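Local coordinates for protein phosphoribosylformylglycinamidine cyclo-ligase (Thermus thermophilus HB8, PDB 5AVM) that probably catalyses the ATP-dependent ring closure of formylglycinamidine ribonucleotide to aminoimidazole ribonucleotide in de novo purine biosynthesis, at residues A241-G246 and L298-V303; P98-D103 and P132-E137. All coordinates share one frame; numbering follows the deposited sequence.

Interaction 1. Residues A241-G246 and L298-V303; sequences AAHITG and LGMVLV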
# COMPACT_ATOMS: atom_id res chain seq x y z
N ALA B 241 12.69 -13.39 15.11
CA ALA B 241 11.29 -13.41 15.50
C ALA B 241 10.46 -13.65 14.26
O ALA B 241 10.84 -13.27 13.15
CB ALA B 241 10.89 -12.09 16.16
N ALA B 242 9.32 -14.30 14.45
CA ALA B 242 8.44 -14.60 13.34
C ALA B 242 7.03 -14.22 13.69
O ALA B 242 6.55 -14.56 14.77
CB ALA B 242 8.52 -16.07 12.98
N HIS B 243 6.39 -13.49 12.79
CA HIS B 243 5.00 -13.12 12.98
C HIS B 243 4.31 -14.25 12.22
O HIS B 243 4.62 -14.46 11.05
CB HIS B 243 4.70 -11.78 12.32
CG HIS B 243 3.34 -11.25 12.63
ND1 HIS B 243 2.68 -10.36 11.82
CD2 HIS B 243 2.51 -11.49 13.68
CE1 HIS B 243 1.51 -10.06 12.35
NE2 HIS B 243 1.38 -10.73 13.48
N ILE B 244 3.43 -14.98 12.89
CA ILE B 244 2.73 -16.11 12.27
C ILE B 244 1.45 -15.66 11.56
O ILE B 244 0.37 -15.58 12.16
CB ILE B 244 2.38 -17.20 13.31
CG1 ILE B 244 3.65 -17.57 14.09
CG2 ILE B 244 1.79 -18.43 12.62
CD1 ILE B 244 4.87 -17.83 13.20
N THR B 245 1.62 -15.37 10.28
CA THR B 245 0.55 -14.89 9.43
C THR B 245 0.25 -15.92 8.35
O THR B 245 0.30 -17.12 8.61
CB THR B 245 0.96 -13.54 8.81
OG1 THR B 245 2.24 -13.68 8.17
CG2 THR B 245 1.06 -12.46 9.89
N GLY B 246 -0.07 -15.46 7.14
CA GLY B 246 -0.39 -16.37 6.05
C GLY B 246 0.62 -17.48 5.94
O GLY B 246 1.83 -17.23 5.93
N LEU B 298 -0.24 -19.31 18.00
CA LEU B 298 1.11 -18.78 17.92
C LEU B 298 1.06 -17.42 17.23
O LEU B 298 1.13 -17.35 16.01
CB LEU B 298 2.00 -19.74 17.13
CG LEU B 298 2.10 -21.16 17.71
CD1 LEU B 298 2.74 -22.08 16.71
CD2 LEU B 298 2.90 -21.13 19.00
N GLY B 299 0.92 -16.35 18.01
CA GLY B 299 0.85 -15.01 17.45
C GLY B 299 2.20 -14.57 16.92
O GLY B 299 2.29 -13.92 15.87
N MET B 300 3.25 -14.91 17.66
CA MET B 300 4.62 -14.58 17.28
C MET B 300 5.55 -15.57 17.94
O MET B 300 5.31 -15.99 19.06
CB MET B 300 5.00 -13.16 17.73
CG MET B 300 4.60 -12.06 16.76
SD MET B 300 5.65 -10.61 16.94
CE MET B 300 7.14 -11.18 16.18
N VAL B 301 6.61 -15.95 17.24
CA VAL B 301 7.59 -16.88 17.80
C VAL B 301 8.91 -16.14 17.91
O VAL B 301 9.35 -15.48 16.97
CB VAL B 301 7.79 -18.14 16.91
CG1 VAL B 301 8.79 -19.09 17.57
CG2 VAL B 301 6.46 -18.85 16.68
N LEU B 302 9.54 -16.23 19.08
CA LEU B 302 10.81 -15.58 19.33
C LEU B 302 11.94 -16.60 19.41
O LEU B 302 11.81 -17.65 20.05
CB LEU B 302 10.75 -14.77 20.63
CG LEU B 302 10.17 -13.35 20.58
CD1 LEU B 302 8.94 -13.29 19.71
CD2 LEU B 302 9.84 -12.91 21.99
N VAL B 303 13.05 -16.30 18.75
CA VAL B 303 14.22 -17.17 18.77
C VAL B 303 15.29 -16.40 19.54
O VAL B 303 15.72 -15.32 19.12
CB VAL B 303 14.71 -17.46 17.34
CG1 VAL B 303 15.76 -18.55 17.37
CG2 VAL B 303 13.53 -17.86 16.47
O HOH W 1 -0.02 -13.65 14.61

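Interaction 2. Residues P98-D103 and P132-E137; sequences PLFFLD and PLLGGE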
# COMPACT_ATOMS: atom_id res chain seq x y z
N PRO B 98 7.39 1.52 15.52
CA PRO B 98 6.64 2.28 14.52
C PRO B 98 6.87 3.78 14.53
O PRO B 98 7.04 4.38 15.59
CB PRO B 98 5.19 1.91 14.84
CG PRO B 98 5.21 1.72 16.32
CD PRO B 98 6.50 0.95 16.54
N LEU B 99 6.88 4.38 13.33
CA LEU B 99 7.06 5.83 13.17
C LEU B 99 5.77 6.51 12.68
O LEU B 99 5.46 7.63 13.08
CB LEU B 99 8.20 6.15 12.19
CG LEU B 99 9.65 6.09 12.68
CD1 LEU B 99 10.60 6.36 11.51
CD2 LEU B 99 9.87 7.12 13.78
N PHE B 100 5.03 5.84 11.80
CA PHE B 100 3.78 6.37 11.29
C PHE B 100 3.10 5.39 10.33
O PHE B 100 3.75 4.53 9.74
CB PHE B 100 4.01 7.73 10.61
CG PHE B 100 4.99 7.70 9.46
CD1 PHE B 100 4.61 7.22 8.21
CD2 PHE B 100 6.29 8.19 9.63
CE1 PHE B 100 5.51 7.23 7.15
CE2 PHE B 100 7.19 8.20 8.57
CZ PHE B 100 6.80 7.72 7.33
N PHE B 101 1.78 5.53 10.19
CA PHE B 101 0.97 4.65 9.34
C PHE B 101 0.15 5.46 8.32
O PHE B 101 -0.15 6.63 8.54
CB PHE B 101 0.03 3.84 10.26
CG PHE B 101 -0.96 2.96 9.54
CD1 PHE B 101 -0.57 1.75 8.98
CD2 PHE B 101 -2.30 3.34 9.43
CE1 PHE B 101 -1.49 0.93 8.33
CE2 PHE B 101 -3.22 2.52 8.79
CZ PHE B 101 -2.82 1.31 8.23
N LEU B 102 -0.19 4.83 7.20
CA LEU B 102 -1.05 5.45 6.19
C LEU B 102 -1.70 4.29 5.43
O LEU B 102 -1.09 3.22 5.31
CB LEU B 102 -0.27 6.39 5.26
CG LEU B 102 0.80 6.00 4.24
CD1 LEU B 102 0.98 7.17 3.30
CD2 LEU B 102 2.12 5.66 4.93
N ASP B 103 -2.92 4.49 4.93
CA ASP B 103 -3.65 3.40 4.27
C ASP B 103 -4.29 3.65 2.91
O ASP B 103 -4.50 4.79 2.50
CB ASP B 103 -4.73 2.91 5.23
CG ASP B 103 -5.56 4.05 5.79
OD1 ASP B 103 -6.10 4.86 4.99
OD2 ASP B 103 -5.69 4.15 7.03
N PRO B 132 1.61 8.09 14.75
CA PRO B 132 1.04 9.16 13.92
C PRO B 132 0.35 8.56 12.70
O PRO B 132 0.90 7.67 12.05
CB PRO B 132 2.27 9.98 13.52
CG PRO B 132 3.17 9.83 14.71
CD PRO B 132 3.04 8.36 15.03
N LEU B 133 -0.86 9.03 12.40
CA LEU B 133 -1.58 8.54 11.23
C LEU B 133 -1.50 9.57 10.10
O LEU B 133 -1.85 10.74 10.29
CB LEU B 133 -3.05 8.26 11.59
CG LEU B 133 -4.03 7.86 10.48
CD1 LEU B 133 -3.51 6.65 9.72
CD2 LEU B 133 -5.38 7.55 11.09
N LEU B 134 -1.01 9.14 8.94
CA LEU B 134 -0.88 10.01 7.77
C LEU B 134 -2.10 9.94 6.83
O LEU B 134 -2.92 9.03 6.92
CB LEU B 134 0.40 9.65 6.99
CG LEU B 134 1.67 10.42 7.36
CD1 LEU B 134 1.87 10.44 8.86
CD2 LEU B 134 2.86 9.78 6.66
N GLY B 135 -2.21 10.91 5.93
CA GLY B 135 -3.33 10.89 5.01
C GLY B 135 -3.26 9.67 4.10
O GLY B 135 -2.30 9.51 3.34
N GLY B 136 -4.26 8.80 4.20
CA GLY B 136 -4.29 7.62 3.36
C GLY B 136 -5.17 7.88 2.15
O GLY B 136 -5.82 8.93 2.07
N GLU B 137 -5.20 6.93 1.21
CA GLU B 137 -6.01 7.10 0.01
C GLU B 137 -7.25 6.22 -0.03
O GLU B 137 -7.52 5.44 0.89
CB GLU B 137 -5.18 6.85 -1.25
CG GLU B 137 -4.12 7.92 -1.52
CD GLU B 137 -4.65 9.34 -1.36
OE1 GLU B 137 -5.78 9.61 -1.83
OE2 GLU B 137 -3.92 10.19 -0.78

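Interaction 1. Residues A241-G246 and L298-V303
A242 and V301 face each other as a hydrogen-bonded antiparallel pair, and both of their backbone bonds are short: A242 N to V301 O and V301 N to A242 O each measure 2.8 Å. A third, weak bond runs from I244 N to G299 O at 3.4 Å. G299 O also accepts a bond from a water oxygen at 2.6 Å, and that water donates to I244 O as well, so it bridges the two segments beyond the paired strands. With H243 CG anti to its backbone N (chi1 -172°), the edge of the ring is brought to the same carbonyl: H243 CD2 comes 3.3 Å from G299 O, which lies near the ring plane.

The axes of strands 241-243 and 300-303 run 171° apart, with 240-243 at the border of the six-stranded mixed sheet of the C-terminal AIR synthase domain. On the far side of 298-304 lies strand 176-181, where G299 and M300 both face L180 in a classic beta bulge.

Apolar contacts fall on both faces. On the face of A241, H243 and M300, the M300 chain bends at chi3 (74°), which brings CE back to 3.9 Å from A241 CB; its SD sits obliquely to the H243 ring, 5.3 Å from the centroid. On the A242 and V301 face, I244 CD1 meets V301 CG2 at 4.0 Å, while I244 CG1 reaches L298 CB at 4.1 Å.

The polar atoms of H243 are used outside this pair: ND1 bonds D90 OD1 and NE2 bonds H221 NE2.

Interaction 2. Residues P98-D103 and P132-E137
The F100 ring is approached obliquely by L134, whose CD2 lies 3.5 Å from F100 CD1, whereas the F101 ring is met at its edge: L133 CD1 sits near the ring plane, 3.5 Å from F101 CD2. Strand 97-107, helix 112-129 and the parallel strand 137-140 form a beta-alpha-beta crossover in the four-stranded mixed sheet of the N-terminal AIR synthase domain, and 132-137 is its return into the border strand. F101 and L133 lie side by side and point the same way; F101 packs on L122 and C126 of helix 112-129 and on helix 79-92, while L133 touches C126.

F100 CG stands between its backbone N and carbonyl carbon (chi1 58°), which carries the ring to the CD2 methyl of L134. Separately, F100 CB packs 4.1 Å from P132 CB. An alanine at F100 would probably leave L134 CD2 without its aromatic partner and open a gap beside A58 of the second subunit, which both residues touch.

The backbones are bridged once, at F101 and L133, by two nearly straight bonds: F101 N to P132 O (3.0 Å, 162° at the hydrogen) and L134 N to F101 O (2.7 Å, 172°). L102 CB and L134 CB meet 3.8 Å apart. Beyond the bridge, D103 O accepts E137 N at 2.6 Å and also bonds T60 OG1 of the second subunit, while D103 OD1 lies 3.7 Å from G136 CA.

Both segments of interaction 2 precede those of interaction 1 in the sequence; interaction 2 belongs to the N-terminal AIR synthase-related domain and interaction 1 to the C-terminal one. Their centres are 24 Å apart and their nearest atoms about 12 Å. One lies in the four-stranded sheet, the other in the six-stranded sheet, and each joins a border strand, or the segment entering one, to its inner neighbour: 132-137 to 97-107, and 240-243 to 298-304. Helix 79-92 joins the two domains' sheets here, since its N89, D90 and H86 meet H243, while L83, V84 and S87 meet F101. Interaction 1 is buried within its own chain, whereas interaction 2 also lies at the subunit interface.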